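Local coordinates for protein beta-glucuronidase (PDB 6XXW) that probably hydrolyses beta-D-glucuronides, as a family 2 glycoside hydrolase whose chain combines beta-sandwich domains with a TIM barrel, at residues Trp253-Glu264 against Tyr276-Thr284. Sequence-based numbering, arbitrary orientation.
Sequences WEPGNPYLYNLE and YRMDIGIRT
Arg277 runs alongside Glu264 at a non-hydrogen-bonded pair of two antiparallel strands. Its CB sits 3.7 Å from Asn262 OD1, CG packs on Glu264 CG at 3.9 Å, and CD still skirts Asn262 OD1. The chain is extended from CG to NE (chi2 -177°, chi3 175°), which carries NE to 3.1 Å from Glu264 OE1; NH2 adds a weak bond to the same oxygen. OE1 lies at the guanidinium edge, the carboxylate and guanidinium planes nearly perpendicular (87°). Arg228 also bridges to OE1, while Arg277 NH2 reaches Glu28. A leucine in place of Arg277 would probably cost Glu264 one of its two arginine partners, Arg228 remaining, and leave Glu28 without this mate.

On the same face, Asn262 ND2 gives Asp279 OD1 a nearly straight 2.7 Å bond, from above the carboxylate plane. Tyr261, Leu263, Met278 and Ile280 point to the other face, where Leu263 and Met278 meet Phe199, Ile280 meets Val212 and Tyr261 touches Leu227. Past the strand pairing, water joins Tyr259 O to Ile282 N, and Trp253 N bonds Ile282 O at 2.9 Å. Gly281 CA packs against Trp253 CB at 3.9 Å, and a CB here would run into it. This is an antiparallel beta hairpin in the immunoglobulin-like beta-sandwich domain of family 2 glycoside hydrolases.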
loop_
_atom_site.group_PDB
_atom_site.type_symbol
_atom_site.label_atom_id
_atom_site.label_comp_id
_atom_site.label_asym_id
_atom_site.label_seq_id
_atom_site.Cartn_x
_atom_site.Cartn_y
_atom_site.Cartn_z
ATOM N N TRP A 253 -28.754 -24.765 22.485
ATOM C CA TRP A 253 -27.717 -24.191 21.643
ATOM C C TRP A 253 -28.319 -23.103 20.760
ATOM O O TRP A 253 -29.376 -23.298 20.152
ATOM C CB TRP A 253 -27.083 -25.292 20.787
ATOM C CG TRP A 253 -25.914 -24.856 19.959
ATOM C CD1 TRP A 253 -24.584 -25.041 20.251
ATOM C CD2 TRP A 253 -25.958 -24.190 18.685
ATOM N NE1 TRP A 253 -23.803 -24.514 19.241
ATOM C CE2 TRP A 253 -24.620 -23.985 18.274
ATOM C CE3 TRP A 253 -26.999 -23.728 17.861
ATOM C CZ2 TRP A 253 -24.296 -23.349 17.069
ATOM C CZ3 TRP A 253 -26.675 -23.091 16.668
ATOM C CH2 TRP A 253 -25.336 -22.905 16.285
ATOM N N GLU A 254 -27.649 -21.957 20.682
ATOM C CA GLU A 254 -28.033 -20.926 19.728
ATOM C C GLU A 254 -26.886 -19.930 19.622
ATOM O O GLU A 254 -25.988 -19.928 20.470
ATOM C CB GLU A 254 -29.342 -20.223 20.140
ATOM C CG GLU A 254 -29.393 -19.613 21.543
ATOM C CD GLU A 254 -30.799 -19.086 21.895
ATOM O OE1 GLU A 254 -31.798 -19.802 21.644
ATOM O OE2 GLU A 254 -30.906 -17.952 22.411
ATOM N N PRO A 255 -26.856 -19.119 18.570
ATOM C CA PRO A 255 -25.891 -18.014 18.534
ATOM C C PRO A 255 -26.052 -17.146 19.767
ATOM O O PRO A 255 -27.168 -16.762 20.138
ATOM C CB PRO A 255 -26.261 -17.264 17.256
ATOM C CG PRO A 255 -26.865 -18.299 16.391
ATOM C CD PRO A 255 -27.609 -19.234 17.311
ATOM N N GLY A 256 -24.925 -16.850 20.416
ATOM C CA GLY A 256 -24.917 -16.132 21.672
ATOM C C GLY A 256 -25.025 -17.006 22.902
ATOM O O GLY A 256 -24.856 -16.501 24.022
ATOM N N ASN A 257 -25.313 -18.296 22.736
ATOM C CA ASN A 257 -25.333 -19.243 23.838
ATOM C C ASN A 257 -25.045 -20.645 23.308
ATOM O O ASN A 257 -25.971 -21.459 23.204
ATOM C CB ASN A 257 -26.683 -19.200 24.560
ATOM C CG ASN A 257 -26.697 -20.076 25.806
ATOM O OD1 ASN A 257 -26.154 -19.703 26.851
ATOM N ND2 ASN A 257 -27.302 -21.258 25.693
ATOM N N PRO A 258 -23.779 -20.964 22.959
ATOM C CA PRO A 258 -23.442 -22.244 22.300
ATOM C C PRO A 258 -23.280 -23.417 23.263
ATOM O O PRO A 258 -22.219 -24.032 23.361
ATOM C CB PRO A 258 -22.118 -21.906 21.604
ATOM C CG PRO A 258 -21.479 -20.896 22.516
ATOM C CD PRO A 258 -22.632 -20.033 22.975
ATOM N N TYR A 259 -24.347 -23.776 23.958
ATOM C CA TYR A 259 -24.232 -24.857 24.928
ATOM C C TYR A 259 -24.177 -26.211 24.222
ATOM O O TYR A 259 -25.033 -26.519 23.385
ATOM C CB TYR A 259 -25.392 -24.812 25.917
ATOM C CG TYR A 259 -25.117 -25.652 27.148
ATOM C CD1 TYR A 259 -25.344 -27.024 27.142
ATOM C CD2 TYR A 259 -24.612 -25.075 28.300
ATOM C CE1 TYR A 259 -25.089 -27.793 28.253
ATOM C CE2 TYR A 259 -24.352 -25.835 29.414
ATOM C CZ TYR A 259 -24.591 -27.189 29.389
ATOM O OH TYR A 259 -24.327 -27.943 30.503
ATOM N N LEU A 260 -23.165 -27.018 24.559
ATOM C CA LEU A 260 -23.001 -28.355 23.992
ATOM C C LEU A 260 -23.071 -29.421 25.083
ATOM O O LEU A 260 -22.449 -29.282 26.136
ATOM C CB LEU A 260 -21.667 -28.472 23.240
ATOM C CG LEU A 260 -21.525 -27.591 21.990
ATOM C CD1 LEU A 260 -20.087 -27.604 21.467
ATOM C CD2 LEU A 260 -22.512 -28.030 20.891
ATOM N N TYR A 261 -23.826 -30.480 24.821
ATOM C CA TYR A 261 -23.826 -31.700 25.615
ATOM C C TYR A 261 -22.933 -32.720 24.921
ATOM O O TYR A 261 -22.792 -32.703 23.697
ATOM C CB TYR A 261 -25.247 -32.271 25.747
ATOM C CG TYR A 261 -26.207 -31.433 26.560
ATOM C CD1 TYR A 261 -26.843 -30.330 26.002
ATOM C CD2 TYR A 261 -26.481 -31.745 27.888
ATOM C CE1 TYR A 261 -27.723 -29.553 26.744
ATOM C CE2 TYR A 261 -27.360 -30.979 28.637
ATOM C CZ TYR A 261 -27.982 -29.883 28.055
ATOM O OH TYR A 261 -28.862 -29.117 28.788
ATOM N N ASN A 262 -22.333 -33.619 25.694
ATOM C CA ASN A 262 -21.471 -34.643 25.119
ATOM C C ASN A 262 -22.223 -35.966 25.086
ATOM O O ASN A 262 -22.655 -36.466 26.128
ATOM C CB ASN A 262 -20.163 -34.804 25.890
ATOM C CG ASN A 262 -19.173 -35.684 25.155
ATOM O OD1 ASN A 262 -19.049 -36.886 25.441
ATOM N ND2 ASN A 262 -18.479 -35.103 24.178
ATOM N N LEU A 263 -22.385 -36.509 23.889
ATOM C CA LEU A 263 -23.056 -37.781 23.688
ATOM C C LEU A 263 -22.001 -38.875 23.650
ATOM O O LEU A 263 -21.084 -38.821 22.825
ATOM C CB LEU A 263 -23.854 -37.757 22.390
ATOM C CG LEU A 263 -24.650 -39.010 22.044
ATOM C CD1 LEU A 263 -25.806 -39.164 23.000
ATOM C CD2 LEU A 263 -25.154 -38.900 20.602
ATOM N N GLU A 264 -22.125 -39.858 24.540
ATOM C CA GLU A 264 -21.223 -41.002 24.571
ATOM C C GLU A 264 -21.970 -42.274 24.185
ATOM O O GLU A 264 -22.996 -42.607 24.790
ATOM C CB GLU A 264 -20.589 -41.169 25.953
ATOM C CG GLU A 264 -19.639 -42.359 26.037
ATOM C CD GLU A 264 -19.207 -42.667 27.467
ATOM O OE1 GLU A 264 -18.564 -41.803 28.101
ATOM O OE2 GLU A 264 -19.510 -43.777 27.950
ATOM N N TYR A 276 -17.585 -44.143 21.112
ATOM C CA TYR A 276 -17.480 -42.930 20.308
ATOM C C TYR A 276 -18.227 -41.822 21.025
ATOM O O TYR A 276 -19.320 -42.047 21.556
ATOM C CB TYR A 276 -18.050 -43.125 18.893
ATOM C CG TYR A 276 -17.691 -42.016 17.904
ATOM C CD1 TYR A 276 -16.539 -42.087 17.137
ATOM C CD2 TYR A 276 -18.510 -40.908 17.749
ATOM C CE1 TYR A 276 -16.209 -41.071 16.227
ATOM C CE2 TYR A 276 -18.197 -39.892 16.851
ATOM C CZ TYR A 276 -17.043 -39.986 16.092
ATOM O OH TYR A 276 -16.714 -38.987 15.209
ATOM N N ARG A 277 -17.639 -40.621 21.028
ATOM C CA ARG A 277 -18.211 -39.469 21.712
ATOM C C ARG A 277 -18.318 -38.294 20.752
ATOM O O ARG A 277 -17.451 -38.108 19.890
ATOM C CB ARG A 277 -17.361 -39.045 22.931
ATOM C CG ARG A 277 -17.192 -40.115 23.981
ATOM C CD ARG A 277 -16.413 -39.595 25.183
ATOM N NE ARG A 277 -16.373 -40.600 26.233
ATOM C CZ ARG A 277 -15.451 -41.548 26.325
ATOM N NH1 ARG A 277 -14.470 -41.614 25.432
ATOM N NH2 ARG A 277 -15.509 -42.428 27.319
ATOM N N MET A 278 -19.374 -37.494 20.912
ATOM C CA MET A 278 -19.491 -36.271 20.133
ATOM C C MET A 278 -20.252 -35.213 20.920
ATOM O O MET A 278 -21.250 -35.515 21.581
ATOM C CB MET A 278 -20.187 -36.529 18.791
ATOM C CG MET A 278 -20.252 -35.301 17.906
ATOM S SD MET A 278 -21.158 -35.656 16.381
ATOM C CE MET A 278 -21.190 -34.011 15.651
ATOM N N ASP A 279 -19.769 -33.975 20.857
ATOM C CA ASP A 279 -20.534 -32.858 21.389
ATOM C C ASP A 279 -21.691 -32.538 20.452
ATOM O O ASP A 279 -21.495 -32.371 19.243
ATOM C CB ASP A 279 -19.650 -31.618 21.542
ATOM C CG ASP A 279 -18.707 -31.698 22.738
ATOM O OD1 ASP A 279 -18.960 -32.474 23.691
ATOM O OD2 ASP A 279 -17.707 -30.955 22.720
ATOM N N ILE A 280 -22.895 -32.417 21.009
ATOM C CA ILE A 280 -24.076 -32.079 20.227
ATOM C C ILE A 280 -24.738 -30.873 20.875
ATOM O O ILE A 280 -24.472 -30.539 22.027
ATOM C CB ILE A 280 -25.080 -33.249 20.126
ATOM C CG1 ILE A 280 -25.558 -33.657 21.524
ATOM C CG2 ILE A 280 -24.470 -34.442 19.378
ATOM C CD1 ILE A 280 -26.702 -34.642 21.492
ATOM N N GLY A 281 -25.615 -30.231 20.124
ATOM C CA GLY A 281 -26.361 -29.088 20.628
ATOM C C GLY A 281 -27.848 -29.299 20.443
ATOM O O GLY A 281 -28.286 -29.880 19.449
ATOM N N ILE A 282 -28.619 -28.835 21.416
ATOM C CA ILE A 282 -30.069 -28.986 21.405
ATOM C C ILE A 282 -30.671 -27.701 20.841
ATOM O O ILE A 282 -30.658 -26.654 21.499
ATOM C CB ILE A 282 -30.612 -29.291 22.811
ATOM C CG1 ILE A 282 -30.120 -30.658 23.299
ATOM C CG2 ILE A 282 -32.138 -29.233 22.819
ATOM C CD1 ILE A 282 -30.399 -30.905 24.785
ATOM N N ARG A 283 -31.199 -27.769 19.618
ATOM C CA ARG A 283 -31.880 -26.625 19.026
ATOM C C ARG A 283 -32.826 -27.101 17.932
ATOM O O ARG A 283 -32.625 -28.159 17.331
ATOM C CB ARG A 283 -30.890 -25.604 18.451
ATOM C CG ARG A 283 -30.706 -25.682 16.927
ATOM C CD ARG A 283 -29.624 -26.675 16.613
ATOM N NE ARG A 283 -29.333 -26.832 15.181
ATOM C CZ ARG A 283 -30.026 -27.601 14.344
ATOM N NH1 ARG A 283 -31.100 -28.263 14.768
ATOM N NH2 ARG A 283 -29.637 -27.720 13.079
ATOM N N THR A 284 -33.845 -26.286 17.661
ATOM C CA THR A 284 -34.752 -26.521 16.546
ATOM C C THR A 284 -34.613 -25.400 15.530
ATOM O O THR A 284 -34.267 -24.264 15.877
ATOM C CB THR A 284 -36.217 -26.606 16.992
ATOM O OG1 THR A 284 -36.599 -25.364 17.595
ATOM C CG2 THR A 284 -36.406 -27.743 17.991
HETATM O O HOH W 1 -27.449 -27.624 23.821
HETATM O O HOH W 2 -19.477 -30.642 26.237
#